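Local structure of cell wall surface anchor family protein (Streptococcus agalactiae serogroup V, 3TW0) at residues V15-S20 with S122-E127; L58-S63 with N104-N109; F169-G174 with F321-G326. The protein is the adhesive tip pilin of group B streptococcal pili, probably mediating host attachment through a magnesium-binding von Willebrand factor A domain, the part represented by this chain. The protein carries 2 engineered substitutions. All coordinates share one frame; numbering follows the deposited sequence.

Interaction 1 of 3, residues V15-S20 with S122-E127; sequences VLLDNS and SRIPKE. With MG (magnesium ion), chain E.
Asp18 OD1 is gripped twice by Ser20: the backbone N of Ser20 donates to Asp18 OD1 at 2.9 Å, with an N-H...O angle of 163°, and Ser20 OG donates to the syn lone pair of Asp18 OD1 at 2.6 Å. The first bond closes an Asx turn over Asn19, where strand 11-18 ends. Asp18, Ser20 and Ser22 form the Asp-x-Ser-x-Ser sequence of a metal-ion-dependent adhesion site (MIDAS), the hallmark of adhesive von Willebrand A domains. Ser20 OG binds the magnesium ion at 2.0 Å, its chi1 of 61° setting OG between backbone N and carbonyl carbon; Ser22 and Thr143 are further ligands. Asp18 itself is second-shell in this model: water 1, a ligand of the ion, donates to Asp18 OD2 at 2.7 Å, while Thr172 holds that same oxygen from the next strand. Direct coordination by Thr143, with Asp173 not a direct ligand, resembles the open state of integrin A domains.

The segment 122-127, which leaves helix 114-122, packs behind this turn, away from the ion. Leu17 and Pro125 meet tip to tip, Leu17 CD2 lying 3.7 Å from Pro125 CD; the leucine CG is anti to its backbone N (chi1 177°), which carries CD2 out to the proline. Asn19 crosses the same ring obliquely near Pro125 CG. Leu17 and Asn19, two residues apart and both directed at the loop, thus share Pro125, while Asp18 between them serves the metal site. Beyond it, Lys126 forms a salt bridge with Glu42, and Glu127 OE2 accepts from the backbone N of Asn25, tying the loop to the region following the serines. On the Leu17 side the apolar contact finishes loosely, with Leu17 CD2 4.4 Å from Ile124 CG2.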
loop_
_atom_site.group_PDB
_atom_site.type_symbol
_atom_site.label_atom_id
_atom_site.label_comp_id
_atom_site.label_asym_id
_atom_site.label_seq_id
_atom_site.Cartn_x
_atom_site.Cartn_y
_atom_site.Cartn_z
ATOM N N VAL A 15 -4.231 15.545 -3.079
ATOM C CA VAL A 15 -3.450 14.712 -3.997
ATOM C C VAL A 15 -2.831 13.497 -3.247
ATOM O O VAL A 15 -2.187 13.643 -2.179
ATOM C CB VAL A 15 -2.372 15.515 -4.797
ATOM C CG1 VAL A 15 -1.558 14.573 -5.675
ATOM C CG2 VAL A 15 -3.028 16.579 -5.690
ATOM N N LEU A 16 -3.075 12.303 -3.784
ATOM C CA LEU A 16 -2.444 11.102 -3.297
ATOM C C LEU A 16 -1.373 10.723 -4.288
ATOM O O LEU A 16 -1.687 10.438 -5.449
ATOM C CB LEU A 16 -3.442 9.942 -3.194
ATOM C CG LEU A 16 -4.231 9.726 -1.920
ATOM C CD1 LEU A 16 -4.956 8.388 -1.955
ATOM C CD2 LEU A 16 -3.320 9.823 -0.695
ATOM N N LEU A 17 -0.115 10.750 -3.852
ATOM C CA LEU A 17 1.016 10.417 -4.725
ATOM C C LEU A 17 1.743 9.156 -4.261
ATOM O O LEU A 17 2.309 9.139 -3.185
ATOM C CB LEU A 17 1.999 11.614 -4.843
ATOM C CG LEU A 17 3.293 11.453 -5.651
ATOM C CD1 LEU A 17 3.017 11.041 -7.086
ATOM C CD2 LEU A 17 4.187 12.710 -5.579
ATOM N N ASP A 18 1.709 8.124 -5.101
ATOM C CA ASP A 18 2.393 6.843 -4.917
ATOM C C ASP A 18 3.908 7.075 -5.156
ATOM O O ASP A 18 4.321 7.520 -6.228
ATOM C CB ASP A 18 1.773 5.863 -5.941
ATOM C CG ASP A 18 2.362 4.442 -5.894
ATOM O OD1 ASP A 18 3.447 4.218 -5.304
ATOM O OD2 ASP A 18 1.745 3.536 -6.507
ATOM N N ASN A 19 4.720 6.854 -4.127
ATOM C CA ASN A 19 6.172 6.985 -4.260
ATOM C C ASN A 19 6.815 5.652 -3.919
ATOM O O ASN A 19 7.939 5.598 -3.397
ATOM C CB ASN A 19 6.693 8.115 -3.350
ATOM C CG ASN A 19 8.149 8.559 -3.665
ATOM O OD1 ASN A 19 8.528 8.833 -4.823
ATOM N ND2 ASN A 19 8.926 8.699 -2.626
ATOM N N SER A 20 6.103 4.562 -4.190
ATOM C CA SER A 20 6.674 3.256 -3.915
ATOM C C SER A 20 7.883 2.916 -4.842
ATOM O O SER A 20 8.123 3.592 -5.854
ATOM C CB SER A 20 5.603 2.179 -3.944
ATOM O OG SER A 20 4.979 2.101 -5.212
ATOM N N SER A 122 7.350 22.204 -3.814
ATOM C CA SER A 122 8.777 21.908 -3.553
ATOM C C SER A 122 8.968 20.508 -2.943
ATOM O O SER A 122 10.038 19.902 -3.041
ATOM C CB SER A 122 9.404 22.961 -2.627
ATOM O OG SER A 122 9.105 22.712 -1.247
ATOM N N ARG A 123 7.924 19.990 -2.314
ATOM C CA ARG A 123 7.997 18.673 -1.697
ATOM C C ARG A 123 7.594 17.500 -2.623
ATOM O O ARG A 123 7.657 16.329 -2.212
ATOM C CB ARG A 123 7.152 18.674 -0.447
ATOM C CG ARG A 123 7.783 19.472 0.674
ATOM C CD ARG A 123 6.996 19.282 1.925
ATOM N NE ARG A 123 7.414 20.228 2.943
ATOM C CZ ARG A 123 6.715 20.510 4.034
ATOM N NH1 ARG A 123 5.550 19.940 4.257
ATOM N NH2 ARG A 123 7.193 21.368 4.914
ATOM N N ILE A 124 7.221 17.814 -3.864
ATOM C CA ILE A 124 6.845 16.797 -4.837
ATOM C C ILE A 124 8.110 16.050 -5.312
ATOM O O ILE A 124 8.926 16.617 -6.017
ATOM C CB ILE A 124 6.112 17.442 -6.055
ATOM C CG1 ILE A 124 4.738 17.999 -5.670
ATOM C CG2 ILE A 124 5.939 16.457 -7.207
ATOM C CD1 ILE A 124 4.171 18.918 -6.744
ATOM N N PRO A 125 8.276 14.770 -4.933
ATOM C CA PRO A 125 9.411 14.023 -5.491
ATOM C C PRO A 125 9.233 13.704 -6.993
ATOM O O PRO A 125 8.093 13.612 -7.498
ATOM C CB PRO A 125 9.383 12.730 -4.690
ATOM C CG PRO A 125 7.903 12.507 -4.427
ATOM C CD PRO A 125 7.410 13.910 -4.093
ATOM N N LYS A 126 10.361 13.512 -7.685
ATOM C CA LYS A 126 10.398 13.192 -9.107
ATOM C C LYS A 126 11.116 11.860 -9.280
ATOM O O LYS A 126 11.388 11.417 -10.395
ATOM C CB LYS A 126 11.138 14.305 -9.879
ATOM C CG LYS A 126 10.491 15.710 -9.766
ATOM C CD LYS A 126 9.234 15.811 -10.622
ATOM C CE LYS A 126 8.605 17.207 -10.583
ATOM N NZ LYS A 126 9.360 18.182 -11.417
ATOM N N GLU A 127 11.438 11.221 -8.162
ATOM C CA GLU A 127 12.117 9.931 -8.201
ATOM C C GLU A 127 11.688 9.144 -6.977
ATOM O O GLU A 127 11.267 9.743 -5.988
ATOM C CB GLU A 127 13.665 10.134 -8.259
ATOM C CG GLU A 127 14.508 8.845 -8.429
ATOM C CD GLU A 127 14.163 8.060 -9.692
ATOM O OE1 GLU A 127 14.754 8.331 -10.766
ATOM O OE2 GLU A 127 13.287 7.171 -9.625
HETATM MG MG MG E . 4.472 0.312 -5.911
HETATM O O HOH W 1 3.036 1.229 -6.810
HETATM O O HOH W 2 3.639 -1.603 -6.642
#

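Interaction 2 of 3, residues L58-S63 with N104-N109; sequences LVTYAS and NYSYLN
Thr60 OG1 donates to Tyr105 O at 2.7 Å, matched in length by the backbone bond from Leu58 N to Tyr107 O, also 2.7 Å and nearly straight at 171°. The return bond, Tyr107 N to Leu58 O at 2.8 Å, is more bent and completes one antiparallel hydrogen-bonded pair. Past that pair side chains take over: Ser106 OG accepts from Thr60 N at 3.1 Å and is also hydrogen-bonded to Phe66 O. Thr60 OG1 sits anti to its carbonyl carbon (chi1 -58°), which brings the hydroxyl to Tyr105 O from above the carbonyl plane, 41° out of it. The threonine thus joins 104-109 through both its N-H and its hydroxyl.

Packing surrounds these bonds. Thr60 CB approaches Tyr105 CB to 3.6 Å, and Leu58 CD2 comes within 3.2 Å of Tyr105 O. Val59 and Leu108 cross at about a right angle, CG2 of the valine 3.9 Å from CD2 of the leucine.

The contact pairs a short antiparallel strand with strand 55-61 at the edge of the otherwise parallel sheet, as is usual in the von Willebrand A fold. Leu58 and Tyr107 rest on Leu120 of helix 114-122, while Val59 and Leu108 meet helix 145-159; strand 11-18 flanks strand 55-61 on its inner edge.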
loop_
_atom_site.group_PDB
_atom_site.type_symbol
_atom_site.label_atom_id
_atom_site.label_comp_id
_atom_site.label_asym_id
_atom_site.label_seq_id
_atom_site.Cartn_x
_atom_site.Cartn_y
_atom_site.Cartn_z
ATOM N N LEU A 58 -1.292 17.472 -0.058
ATOM C CA LEU A 58 -0.552 16.432 -0.723
ATOM C C LEU A 58 -0.149 15.354 0.255
ATOM O O LEU A 58 0.517 15.621 1.286
ATOM C CB LEU A 58 0.702 17.014 -1.393
ATOM C CG LEU A 58 1.786 16.075 -1.898
ATOM C CD1 LEU A 58 1.316 15.290 -3.079
ATOM C CD2 LEU A 58 3.090 16.885 -2.237
ATOM N N VAL A 59 -0.531 14.136 -0.103
ATOM C CA VAL A 59 -0.178 12.954 0.662
ATOM C C VAL A 59 0.658 12.045 -0.241
ATOM O O VAL A 59 0.137 11.369 -1.151
ATOM C CB VAL A 59 -1.423 12.199 1.173
ATOM C CG1 VAL A 59 -0.997 10.911 1.972
ATOM C CG2 VAL A 59 -2.303 13.095 2.035
ATOM N N THR A 60 1.971 12.051 -0.003
ATOM C CA THR A 60 2.870 11.150 -0.707
ATOM C C THR A 60 3.109 9.912 0.161
ATOM O O THR A 60 3.307 10.024 1.365
ATOM C CB THR A 60 4.192 11.834 -1.078
ATOM O OG1 THR A 60 3.932 12.997 -1.892
ATOM C CG2 THR A 60 5.051 10.880 -1.862
ATOM N N TYR A 61 3.074 8.735 -0.448
ATOM C CA TYR A 61 3.073 7.506 0.328
ATOM C C TYR A 61 3.828 6.406 -0.328
ATOM O O TYR A 61 4.029 6.392 -1.544
ATOM C CB TYR A 61 1.647 6.998 0.579
ATOM C CG TYR A 61 0.951 6.372 -0.627
ATOM C CD1 TYR A 61 0.992 4.990 -0.828
ATOM C CD2 TYR A 61 0.178 7.153 -1.523
ATOM C CE1 TYR A 61 0.347 4.404 -1.917
ATOM C CE2 TYR A 61 -0.506 6.557 -2.602
ATOM C CZ TYR A 61 -0.399 5.179 -2.798
ATOM O OH TYR A 61 -1.046 4.525 -3.858
ATOM N N ALA A 62 4.212 5.463 0.507
ATOM C CA ALA A 62 4.701 4.195 0.042
ATOM C C ALA A 62 4.324 3.187 1.125
ATOM O O ALA A 62 3.126 2.960 1.311
ATOM C CB ALA A 62 6.187 4.259 -0.260
ATOM N N SER A 63 5.280 2.589 1.849
ATOM C CA SER A 63 4.929 1.720 2.991
ATOM C C SER A 63 4.188 2.491 4.069
ATOM O O SER A 63 3.507 1.909 4.935
ATOM C CB SER A 63 6.187 1.096 3.616
ATOM O OG SER A 63 6.798 0.220 2.688
ATOM N N ASN A 104 10.075 14.098 3.780
ATOM C CA ASN A 104 8.852 14.892 3.914
ATOM C C ASN A 104 8.411 15.302 2.527
ATOM O O ASN A 104 8.772 16.369 2.017
ATOM C CB ASN A 104 9.065 16.128 4.776
ATOM C CG ASN A 104 7.767 16.846 5.094
ATOM O OD1 ASN A 104 6.698 16.440 4.639
ATOM N ND2 ASN A 104 7.845 17.870 5.940
ATOM N N TYR A 105 7.623 14.422 1.912
ATOM C CA TYR A 105 7.134 14.673 0.578
ATOM C C TYR A 105 5.643 15.041 0.642
ATOM O O TYR A 105 4.924 14.984 -0.366
ATOM C CB TYR A 105 7.371 13.439 -0.314
ATOM C CG TYR A 105 8.825 13.165 -0.716
ATOM C CD1 TYR A 105 9.785 14.186 -0.780
ATOM C CD2 TYR A 105 9.213 11.886 -1.075
ATOM C CE1 TYR A 105 11.110 13.903 -1.175
ATOM C CE2 TYR A 105 10.508 11.586 -1.456
ATOM C CZ TYR A 105 11.447 12.593 -1.519
ATOM O OH TYR A 105 12.718 12.261 -1.919
ATOM N N SER A 106 5.188 15.433 1.831
ATOM C CA SER A 106 3.762 15.697 2.034
ATOM C C SER A 106 3.472 17.154 2.448
ATOM O O SER A 106 4.342 17.858 2.996
ATOM C CB SER A 106 3.185 14.703 3.038
ATOM O OG SER A 106 3.231 13.377 2.498
ATOM N N TYR A 107 2.251 17.593 2.134
ATOM C CA TYR A 107 1.670 18.795 2.723
ATOM C C TYR A 107 0.262 18.482 3.221
ATOM O O TYR A 107 -0.676 18.388 2.436
ATOM C CB TYR A 107 1.664 19.974 1.755
ATOM C CG TYR A 107 1.655 21.277 2.494
ATOM C CD1 TYR A 107 2.857 21.922 2.800
ATOM C CD2 TYR A 107 0.465 21.846 2.946
ATOM C CE1 TYR A 107 2.878 23.092 3.501
ATOM C CE2 TYR A 107 0.477 23.039 3.674
ATOM C CZ TYR A 107 1.705 23.646 3.938
ATOM O OH TYR A 107 1.775 24.824 4.638
ATOM N N LEU A 108 0.129 18.354 4.538
ATOM C CA LEU A 108 -1.003 17.650 5.142
ATOM C C LEU A 108 -2.154 18.561 5.582
ATOM O O LEU A 108 -3.152 18.081 6.115
ATOM C CB LEU A 108 -0.518 16.765 6.300
ATOM C CG LEU A 108 0.465 15.638 5.917
ATOM C CD1 LEU A 108 1.108 14.953 7.158
ATOM C CD2 LEU A 108 -0.270 14.600 5.067
ATOM N N ASN A 109 -1.997 19.860 5.347
ATOM C CA ASN A 109 -3.053 20.846 5.571
ATOM C C ASN A 109 -3.592 21.448 4.274
ATOM O O ASN A 109 -2.838 21.936 3.418
ATOM C CB ASN A 109 -2.555 21.943 6.483
ATOM C CG ASN A 109 -1.960 21.398 7.741
ATOM O OD1 ASN A 109 -0.817 21.716 8.075
ATOM N ND2 ASN A 109 -2.719 20.555 8.452
#

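Interaction 3 of 3, residues F169-G174 with F321-G326; sequences FHVTDG and FTVGIG
Phe169-Thr172 and Phe321-Gly324 are neighbouring parallel strands of the central sheet in the von Willebrand A (Rossmann-like) fold, their axes 4.7 Å apart and their N-to-C directions 20° apart. Four backbone bonds support the pairing: His170 N to Phe321 O, Val323 N to His170 O (2.7 Å, 170°), Thr172 N to Val323 O, and Ile325 N to Thr172 O. On one face, Phe169 CZ reaches Val323 CG2 at 3.7 Å, and Val171 CG1 lies 3.8 Å from Ile325 CD1, against helix 33-48.

The other face is more polar. Water 3 bridges His170 ND1 and Thr322 OG1, at 2.8 Å from each, meeting the imidazole at its edge. Thr172 CG2 lies 3.4 Å above one face of that ring, offset toward the rim, and Tyr61 holds NE2. Thr172 OG1, the atom bound to Asp18, sits anti to its backbone N (chi1 175°) and accepts from Gly174 N at 3.0 Å in an ST turn.

Asp173, which can bind magnesium in this protein, is not a direct ligand here; its OD2 is hydrogen-bonded to the metal ligand Ser22. Strand 165-172 and the turn after it thus supply second-shell contacts, consistent with Thr172 and Asp173 helping to orient Asp18 and Ser22.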
loop_
_atom_site.group_PDB
_atom_site.type_symbol
_atom_site.label_atom_id
_atom_site.label_comp_id
_atom_site.label_asym_id
_atom_site.label_seq_id
_atom_site.Cartn_x
_atom_site.Cartn_y
_atom_site.Cartn_z
ATOM N N PHE A 169 -7.364 13.063 -5.718
ATOM C CA PHE A 169 -6.718 12.831 -7.001
ATOM C C PHE A 169 -5.479 11.952 -6.777
ATOM O O PHE A 169 -4.488 12.378 -6.159
ATOM C CB PHE A 169 -6.341 14.179 -7.604
ATOM C CG PHE A 169 -5.881 14.121 -9.030
ATOM C CD1 PHE A 169 -6.772 14.381 -10.062
ATOM C CD2 PHE A 169 -4.530 13.880 -9.346
ATOM C CE1 PHE A 169 -6.349 14.356 -11.388
ATOM C CE2 PHE A 169 -4.084 13.867 -10.683
ATOM C CZ PHE A 169 -5.000 14.094 -11.702
ATOM N N HIS A 170 -5.543 10.729 -7.273
ATOM C CA HIS A 170 -4.611 9.672 -6.840
ATOM C C HIS A 170 -3.803 9.235 -8.025
ATOM O O HIS A 170 -4.360 8.770 -9.037
ATOM C CB HIS A 170 -5.416 8.523 -6.245
ATOM C CG HIS A 170 -4.601 7.338 -5.818
ATOM N ND1 HIS A 170 -5.149 6.078 -5.689
ATOM C CD2 HIS A 170 -3.294 7.214 -5.486
ATOM C CE1 HIS A 170 -4.214 5.236 -5.283
ATOM N NE2 HIS A 170 -3.084 5.901 -5.145
ATOM N N VAL A 171 -2.493 9.408 -7.910
ATOM C CA VAL A 171 -1.560 9.107 -8.991
ATOM C C VAL A 171 -0.642 7.951 -8.600
ATOM O O VAL A 171 0.127 8.041 -7.608
ATOM C CB VAL A 171 -0.682 10.332 -9.341
ATOM C CG1 VAL A 171 0.104 10.045 -10.598
ATOM C CG2 VAL A 171 -1.567 11.581 -9.497
ATOM N N THR A 172 -0.689 6.884 -9.391
ATOM C CA THR A 172 -0.108 5.608 -8.956
ATOM C C THR A 172 0.054 4.692 -10.154
ATOM O O THR A 172 -0.520 4.948 -11.216
ATOM C CB THR A 172 -1.034 4.954 -7.880
ATOM O OG1 THR A 172 -0.561 3.652 -7.513
ATOM C CG2 THR A 172 -2.490 4.835 -8.385
ATOM N N ASP A 173 0.840 3.634 -10.010
ATOM C CA ASP A 173 0.882 2.602 -11.049
ATOM C C ASP A 173 -0.149 1.483 -10.793
ATOM O O ASP A 173 -0.260 0.531 -11.567
ATOM C CB ASP A 173 2.315 2.054 -11.245
ATOM C CG ASP A 173 2.842 1.338 -10.008
ATOM O OD1 ASP A 173 2.023 0.900 -9.183
ATOM O OD2 ASP A 173 4.063 1.186 -9.874
ATOM N N GLY A 174 -0.920 1.632 -9.711
ATOM C CA GLY A 174 -2.077 0.772 -9.451
ATOM C C GLY A 174 -1.840 -0.600 -8.852
ATOM O O GLY A 174 -2.699 -1.489 -8.978
ATOM N N PHE A 321 -10.607 10.586 -8.310
ATOM C CA PHE A 321 -10.047 10.367 -9.629
ATOM C C PHE A 321 -8.699 9.667 -9.501
ATOM O O PHE A 321 -7.857 10.096 -8.703
ATOM C CB PHE A 321 -9.852 11.696 -10.390
ATOM C CG PHE A 321 -11.112 12.502 -10.584
ATOM C CD1 PHE A 321 -12.363 12.001 -10.242
ATOM C CD2 PHE A 321 -11.042 13.781 -11.128
ATOM C CE1 PHE A 321 -13.537 12.764 -10.437
ATOM C CE2 PHE A 321 -12.204 14.541 -11.329
ATOM C CZ PHE A 321 -13.457 14.023 -10.984
ATOM N N THR A 322 -8.493 8.617 -10.300
ATOM C CA THR A 322 -7.244 7.883 -10.296
ATOM C C THR A 322 -6.509 7.986 -11.651
ATOM O O THR A 322 -7.090 7.724 -12.717
ATOM C CB THR A 322 -7.463 6.412 -9.917
ATOM O OG1 THR A 322 -8.332 6.341 -8.800
ATOM C CG2 THR A 322 -6.156 5.740 -9.500
ATOM N N VAL A 323 -5.236 8.340 -11.598
ATOM C CA VAL A 323 -4.411 8.474 -12.797
ATOM C C VAL A 323 -3.314 7.420 -12.818
ATOM O O VAL A 323 -2.446 7.390 -11.941
ATOM C CB VAL A 323 -3.875 9.904 -12.964
ATOM C CG1 VAL A 323 -2.697 9.970 -13.960
ATOM C CG2 VAL A 323 -5.010 10.787 -13.439
ATOM N N GLY A 324 -3.393 6.548 -13.817
ATOM C CA GLY A 324 -2.463 5.435 -13.975
ATOM C C GLY A 324 -1.175 5.777 -14.689
ATOM O O GLY A 324 -1.170 6.344 -15.775
ATOM N N ILE A 325 -0.060 5.423 -14.094
ATOM C CA ILE A 325 1.211 5.745 -14.725
ATOM C C ILE A 325 2.013 4.499 -15.071
ATOM O O ILE A 325 2.348 3.713 -14.191
ATOM C CB ILE A 325 2.044 6.703 -13.847
ATOM C CG1 ILE A 325 1.261 8.004 -13.609
ATOM C CG2 ILE A 325 3.434 6.959 -14.487
ATOM C CD1 ILE A 325 2.062 9.220 -13.767
ATOM N N GLY A 326 2.331 4.346 -16.353
ATOM C CA GLY A 326 3.102 3.205 -16.863
ATOM C C GLY A 326 2.637 1.871 -16.298
ATOM O O GLY A 326 3.404 1.186 -15.620
HETATM O O HOH W 3 -7.911 6.239 -6.033
#

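Each interaction has at least one segment in the same parallel sheet, whose order runs 55-61, 11-18, 165-172, 319-324, 352-354. Interaction 2 lies at one border, interaction 1 involves the next strand, and interaction 3 joins the third to the fourth. Their centres are 7 Å (1 and 2), 12 Å (1 and 3) and 15 Å (2 and 3) apart. Along the chain, interaction 2 is nested within the loop closed by interaction 1, and interaction 3 follows both. Val15 O with Val59 N and Leu16 N with Phe169 O probably link the neighbouring strands, so the strand segments form a continuous sheet with the magnesium site at its carboxy-terminal edge.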